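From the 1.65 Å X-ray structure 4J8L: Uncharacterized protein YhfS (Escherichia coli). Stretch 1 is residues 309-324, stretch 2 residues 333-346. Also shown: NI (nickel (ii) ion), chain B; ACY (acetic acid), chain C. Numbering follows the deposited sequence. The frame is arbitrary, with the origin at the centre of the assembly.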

# COMPACT_ATOMS: atom_id res chain seq x y z
N ALA A 309 7.33 -1.76 4.59
CA ALA A 309 8.32 -2.38 3.71
C ALA A 309 8.38 -1.70 2.35
O ALA A 309 7.75 -0.67 2.14
N GLU A 310 9.15 -2.30 1.44
CA GLU A 310 9.31 -1.76 0.08
C GLU A 310 9.87 -0.34 0.05
O GLU A 310 9.61 0.43 -0.87
N SER A 311 10.68 -0.02 1.06
CA SER A 311 11.30 1.30 1.15
C SER A 311 12.56 1.33 0.29
O SER A 311 13.02 0.31 -0.20
N LYS A 312 13.09 2.53 0.12
CA LYS A 312 14.34 2.71 -0.62
C LYS A 312 15.51 1.92 -0.04
O LYS A 312 16.52 1.70 -0.74
N TYR A 313 15.41 1.51 1.22
CA TYR A 313 16.49 0.78 1.87
C TYR A 313 16.45 -0.71 1.56
O TYR A 313 17.46 -1.41 1.73
N GLU A 314 15.30 -1.20 1.13
CA GLU A 314 15.09 -2.64 1.10
C GLU A 314 15.38 -3.23 -0.27
O GLU A 314 14.48 -3.44 -1.09
N ILE A 315 16.67 -3.45 -0.51
CA ILE A 315 17.15 -3.90 -1.81
C ILE A 315 17.23 -5.44 -1.94
O ILE A 315 16.65 -6.00 -2.88
N PRO A 316 17.93 -6.12 -1.01
CA PRO A 316 17.96 -7.59 -1.08
C PRO A 316 16.56 -8.16 -0.80
O PRO A 316 15.71 -7.45 -0.27
N PRO A 317 16.33 -9.42 -1.16
CA PRO A 317 14.99 -9.98 -0.95
C PRO A 317 14.70 -10.16 0.53
O PRO A 317 15.62 -10.47 1.31
N LEU A 318 13.44 -9.99 0.92
CA LEU A 318 13.01 -10.24 2.29
C LEU A 318 12.51 -11.68 2.39
O LEU A 318 11.63 -12.07 1.63
N PHE A 319 13.10 -12.45 3.30
CA PHE A 319 12.61 -13.80 3.67
C PHE A 319 12.10 -13.64 5.10
O PHE A 319 12.89 -13.34 6.00
N TYR A 320 10.79 -13.82 5.32
CA TYR A 320 10.14 -13.37 6.55
C TYR A 320 9.11 -14.38 7.03
O TYR A 320 8.63 -15.21 6.25
N ARG A 321 8.76 -14.31 8.30
CA ARG A 321 7.67 -15.10 8.84
C ARG A 321 6.32 -14.73 8.20
O ARG A 321 6.19 -13.72 7.52
N LEU A 322 5.32 -15.57 8.44
CA LEU A 322 3.96 -15.30 7.97
C LEU A 322 3.31 -14.19 8.80
O LEU A 322 3.76 -13.88 9.91
N SER A 323 2.25 -13.60 8.27
CA SER A 323 1.59 -12.49 8.95
C SER A 323 0.87 -12.96 10.21
O SER A 323 0.48 -14.13 10.33
N GLY A 324 0.69 -12.03 11.15
CA GLY A 324 -0.00 -12.33 12.39
C GLY A 324 -1.38 -12.91 12.19
O GLY A 324 -1.73 -13.93 12.79
N SER A 333 0.97 -23.34 10.35
CA SER A 333 1.65 -22.93 9.12
C SER A 333 3.01 -22.28 9.34
O SER A 333 3.90 -22.42 8.50
N GLU A 334 3.18 -21.58 10.45
CA GLU A 334 4.43 -20.88 10.70
C GLU A 334 5.64 -21.82 10.77
O GLU A 334 6.77 -21.40 10.54
N HIS A 335 5.40 -23.10 11.04
CA HIS A 335 6.51 -24.04 11.14
C HIS A 335 6.98 -24.51 9.77
O HIS A 335 8.11 -24.99 9.63
N CYS A 336 6.12 -24.34 8.77
CA CYS A 336 6.34 -24.91 7.44
C CYS A 336 6.48 -23.90 6.29
O CYS A 336 7.00 -24.24 5.23
N ALA A 337 6.00 -22.68 6.48
CA ALA A 337 5.93 -21.74 5.35
C ALA A 337 6.49 -20.36 5.68
O ALA A 337 6.50 -19.94 6.84
N ILE A 338 6.94 -19.66 4.64
CA ILE A 338 7.53 -18.34 4.80
C ILE A 338 7.00 -17.40 3.72
O ILE A 338 6.44 -17.86 2.72
N ARG A 339 7.17 -16.10 3.93
CA ARG A 339 6.92 -15.11 2.89
C ARG A 339 8.23 -14.65 2.26
O ARG A 339 9.22 -14.47 2.96
N ILE A 340 8.22 -14.47 0.95
CA ILE A 340 9.37 -13.89 0.25
C ILE A 340 8.95 -12.71 -0.60
O ILE A 340 8.10 -12.85 -1.47
N ASN A 341 9.54 -11.54 -0.32
CA ASN A 341 9.35 -10.36 -1.17
C ASN A 341 10.69 -10.13 -1.85
O ASN A 341 11.66 -9.72 -1.20
N PRO A 342 10.76 -10.41 -3.16
CA PRO A 342 12.04 -10.31 -3.86
C PRO A 342 12.68 -8.92 -3.83
O PRO A 342 13.88 -8.81 -4.08
N ASN A 343 11.90 -7.87 -3.56
CA ASN A 343 12.44 -6.52 -3.62
C ASN A 343 13.17 -6.30 -4.95
O ASN A 343 12.59 -6.56 -5.99
N ARG A 344 14.44 -5.90 -4.91
CA ARG A 344 15.15 -5.55 -6.15
C ARG A 344 15.95 -6.72 -6.73
O ARG A 344 16.66 -6.55 -7.73
N SER A 345 15.85 -7.89 -6.10
CA SER A 345 16.62 -9.06 -6.53
C SER A 345 15.95 -9.78 -7.70
O SER A 345 14.79 -9.53 -8.03
N GLY A 346 16.70 -10.68 -8.32
CA GLY A 346 16.19 -11.54 -9.37
C GLY A 346 15.86 -12.92 -8.84
O GLY A 346 16.21 -13.27 -7.71

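The most unusual feature of this contact is the way Arg 339 reaches across the short antiparallel ladder to grip the backbone of the opposing stretch. With chi1 m, chi2 t and chi3 m, its side chain bends so that the guanidinium meets a carbonyl edge-on: Arg 339 NE and Arg 339 NH2 both donate to Arg 321 O, at 2.9 and 3.0 Å. Over one face of the same group lie Ser 323 N and the acetic acid atom OXT. The acetic acid, probably from the crystallisation liquor, is held by Ser 323, whose N donates to OXT and whose OG donates to the acid's O, each at 2.6 Å.

Leu 322 starts out pointing away, yet its mt rotamer brings the tip back to the second stretch. Leu 322 CD1 lies 3.7 Å from Ser 333 CB and 4.1 Å from Ala 337 CB, while Leu 322 CD2 is 4.1 Å from Arg 339 CG, so the aliphatic part of Arg 339 packs against the leucine.

Within the ladder, side chains alternate between two faces. Phe 319 (chi1 m) and Ile 340 (mt) share one: Ile 340 CD1 sits over the phenyl ring in a CH-pi contact, 4.0 Å from the Phe 319 centroid, and Ile 340 CG2 approaches Phe 319 CE1 at 3.9 Å. Ile 338 (pt) adds its CD1, 4.1 Å from Phe 319 CD2. The other face carries Leu 318 (tp), Tyr 320 (chi1 t), Arg 339 and Asn 341. Here Tyr 320 CD2 comes within 3.5 Å of Arg 339 NH2, and Leu 318 CB lies 4.2 Å from Asn 341 CB.

Asn 341 (chi1 t) begins a polar cluster. Asn 341 ND2 donates to Glu 310 OE2 at 2.9 Å; the CA-to-CB bond of Glu 310 points sideways, but the mt rotamer brings the carboxylate close to the second stretch. Asn 341 OD1 meanwhile accepts from Asn 343 N at 3.1 Å, bracing the start of the type II' turn.

Asn 343 (chi1 m) points toward the first stretch, and Asn 343 ND2 donates to Pro 316 O at 2.9 Å. Two waters extend its reach: water 1 donates to Asn 343 OD1 and accepts from Glu 310 N, while water 3 accepts from Asn 343 ND2 and donates to Glu 314 OE1.

At the turn, Arg 344 (mmp for chi1 to chi3) packs its CG 4.1 Å from CG1 of Ile 315 (mt), and water 2 accepts from Arg 344 NH2 at 3.1 Å and lies 3.2 Å from Glu 314 O. Ser 345 (p) donates from OG to Pro 342 O at 2.7 Å, and Ser 345 OG also lies 3.5 Å from Pro 317 CB.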

# COMPACT_ATOMS: atom_id res chain seq x y z
CB ALA A 309 7.99 -3.86 3.54
CB GLU A 310 7.99 -1.91 -0.71
CG GLU A 310 7.55 -3.38 -0.69
CD GLU A 310 6.36 -3.73 -1.59
OE1 GLU A 310 5.81 -2.84 -2.27
OE2 GLU A 310 5.99 -4.93 -1.60
CB SER A 311 11.68 1.62 2.59
OG SER A 311 12.86 0.93 2.97
CB LYS A 312 14.72 4.20 -0.64
CG LYS A 312 14.99 4.77 0.73
CD LYS A 312 15.10 6.30 0.67
CE LYS A 312 15.07 6.92 2.07
NZ LYS A 312 15.16 8.41 2.05
CB TYR A 313 16.41 0.93 3.39
CG TYR A 313 16.47 2.35 3.86
CD1 TYR A 313 17.63 3.09 3.75
CD2 TYR A 313 15.35 2.96 4.42
CE1 TYR A 313 17.69 4.39 4.18
CE2 TYR A 313 15.40 4.26 4.86
CZ TYR A 313 16.58 4.97 4.74
OH TYR A 313 16.65 6.27 5.16
CB GLU A 314 13.67 -2.97 1.61
CG GLU A 314 13.56 -2.74 3.12
CD GLU A 314 12.14 -2.50 3.58
OE1 GLU A 314 11.51 -3.49 4.05
OE2 GLU A 314 11.64 -1.36 3.49
CB ILE A 315 18.47 -3.17 -2.17
CG1 ILE A 315 18.12 -1.71 -2.52
CG2 ILE A 315 19.21 -3.89 -3.28
CD1 ILE A 315 19.30 -0.76 -2.54
CB PRO A 316 18.93 -7.98 0.06
CG PRO A 316 19.71 -6.74 0.36
CD PRO A 316 18.73 -5.62 0.13
CB PRO A 317 15.08 -11.35 -1.64
CG PRO A 317 16.53 -11.73 -1.50
CD PRO A 317 17.29 -10.42 -1.66
CB LEU A 318 11.88 -9.29 2.66
CG LEU A 318 11.10 -9.50 3.97
CD1 LEU A 318 11.95 -9.15 5.18
CD2 LEU A 318 9.84 -8.65 3.92
CB PHE A 319 13.75 -14.82 3.69
CG PHE A 319 14.17 -15.34 2.33
CD1 PHE A 319 14.42 -14.48 1.26
CD2 PHE A 319 14.41 -16.70 2.15
CE1 PHE A 319 14.85 -14.98 0.03
CE2 PHE A 319 14.83 -17.22 0.93
CZ PHE A 319 15.06 -16.35 -0.13
CB TYR A 320 9.44 -12.02 6.30
CG TYR A 320 9.14 -11.19 7.53
CD1 TYR A 320 10.05 -11.10 8.58
CD2 TYR A 320 7.95 -10.49 7.64
CE1 TYR A 320 9.78 -10.33 9.71
CE2 TYR A 320 7.66 -9.72 8.76
CZ TYR A 320 8.58 -9.65 9.79
OH TYR A 320 8.31 -8.88 10.91
CB ARG A 321 7.59 -14.92 10.37
CG ARG A 321 7.39 -13.47 10.80
CD ARG A 321 7.54 -13.31 12.32
NE ARG A 321 6.95 -12.07 12.81
CZ ARG A 321 7.64 -10.98 13.16
NH1 ARG A 321 8.96 -10.97 13.08
NH2 ARG A 321 6.99 -9.91 13.59
CB LEU A 322 3.12 -16.58 8.06
CG LEU A 322 3.71 -17.79 7.33
CD1 LEU A 322 2.87 -19.03 7.57
CD2 LEU A 322 3.83 -17.50 5.84
CB SER A 323 0.59 -11.80 8.02
OG SER A 323 -0.56 -12.61 7.82
CB SER A 333 0.77 -21.98 8.31
OG SER A 333 -0.36 -22.67 7.81
CB GLU A 334 4.33 -20.05 11.99
CG GLU A 334 4.18 -20.89 13.25
CD GLU A 334 3.73 -20.07 14.44
OE1 GLU A 334 4.43 -20.09 15.47
OE2 GLU A 334 2.66 -19.43 14.34
CB HIS A 335 6.10 -25.22 12.02
CG HIS A 335 5.68 -24.80 13.39
ND1 HIS A 335 6.57 -24.30 14.32
CD2 HIS A 335 4.46 -24.76 13.98
CE1 HIS A 335 5.92 -24.00 15.43
NE2 HIS A 335 4.64 -24.27 15.25
CB CYS A 336 5.18 -25.83 7.10
SG CYS A 336 4.86 -27.11 8.35
CB ALA A 337 4.50 -21.63 4.85
CB ILE A 338 9.06 -18.41 4.68
CG1 ILE A 338 9.48 -18.89 3.29
CG2 ILE A 338 9.63 -19.33 5.77
CD1 ILE A 338 10.97 -18.72 2.99
CB ARG A 339 6.20 -13.88 3.46
CG ARG A 339 4.71 -14.07 3.70
CD ARG A 339 4.06 -12.79 4.23
NE ARG A 339 4.49 -12.48 5.59
CZ ARG A 339 4.06 -11.44 6.30
NH1 ARG A 339 3.17 -10.59 5.78
NH2 ARG A 339 4.52 -11.24 7.53
CB ILE A 340 10.07 -14.91 -0.66
CG1 ILE A 340 10.60 -16.09 0.14
CG2 ILE A 340 11.27 -14.25 -1.38
CD1 ILE A 340 11.25 -17.15 -0.72
CB ASN A 341 8.96 -9.16 -0.32
CG ASN A 341 8.58 -7.95 -1.16
OD1 ASN A 341 9.09 -7.76 -2.27
ND2 ASN A 341 7.68 -7.12 -0.64
CB PRO A 342 11.68 -10.67 -5.30
CG PRO A 342 10.46 -11.54 -5.17
CD PRO A 342 9.69 -10.91 -4.04
CB ASN A 343 13.31 -6.21 -2.40
CG ASN A 343 12.47 -6.06 -1.12
OD1 ASN A 343 11.37 -5.51 -1.16
ND2 ASN A 343 12.99 -6.55 -0.00
CB ARG A 344 16.09 -4.36 -5.93
CG ARG A 344 15.46 -3.15 -5.24
CD ARG A 344 14.62 -2.29 -6.19
NE ARG A 344 13.37 -2.92 -6.61
CZ ARG A 344 12.30 -3.09 -5.84
NH1 ARG A 344 11.21 -3.66 -6.34
NH2 ARG A 344 12.31 -2.70 -4.57
CB SER A 345 16.80 -10.04 -5.37
OG SER A 345 15.58 -10.67 -5.05
NI NI B . 5.58 -28.92 7.27
C ACY C . 0.35 -14.45 5.25
O ACY C . -0.61 -13.65 5.40
OXT ACY C . 1.40 -14.41 5.93
CH3 ACY C . 0.22 -15.52 4.22
O HOH W 1 9.79 -5.21 1.00
O HOH W 2 14.34 -0.97 -3.04
O HOH W 3 11.78 -5.92 2.73
O HOH W 4 4.10 -29.01 6.21
O HOH W 5 4.80 -30.17 8.72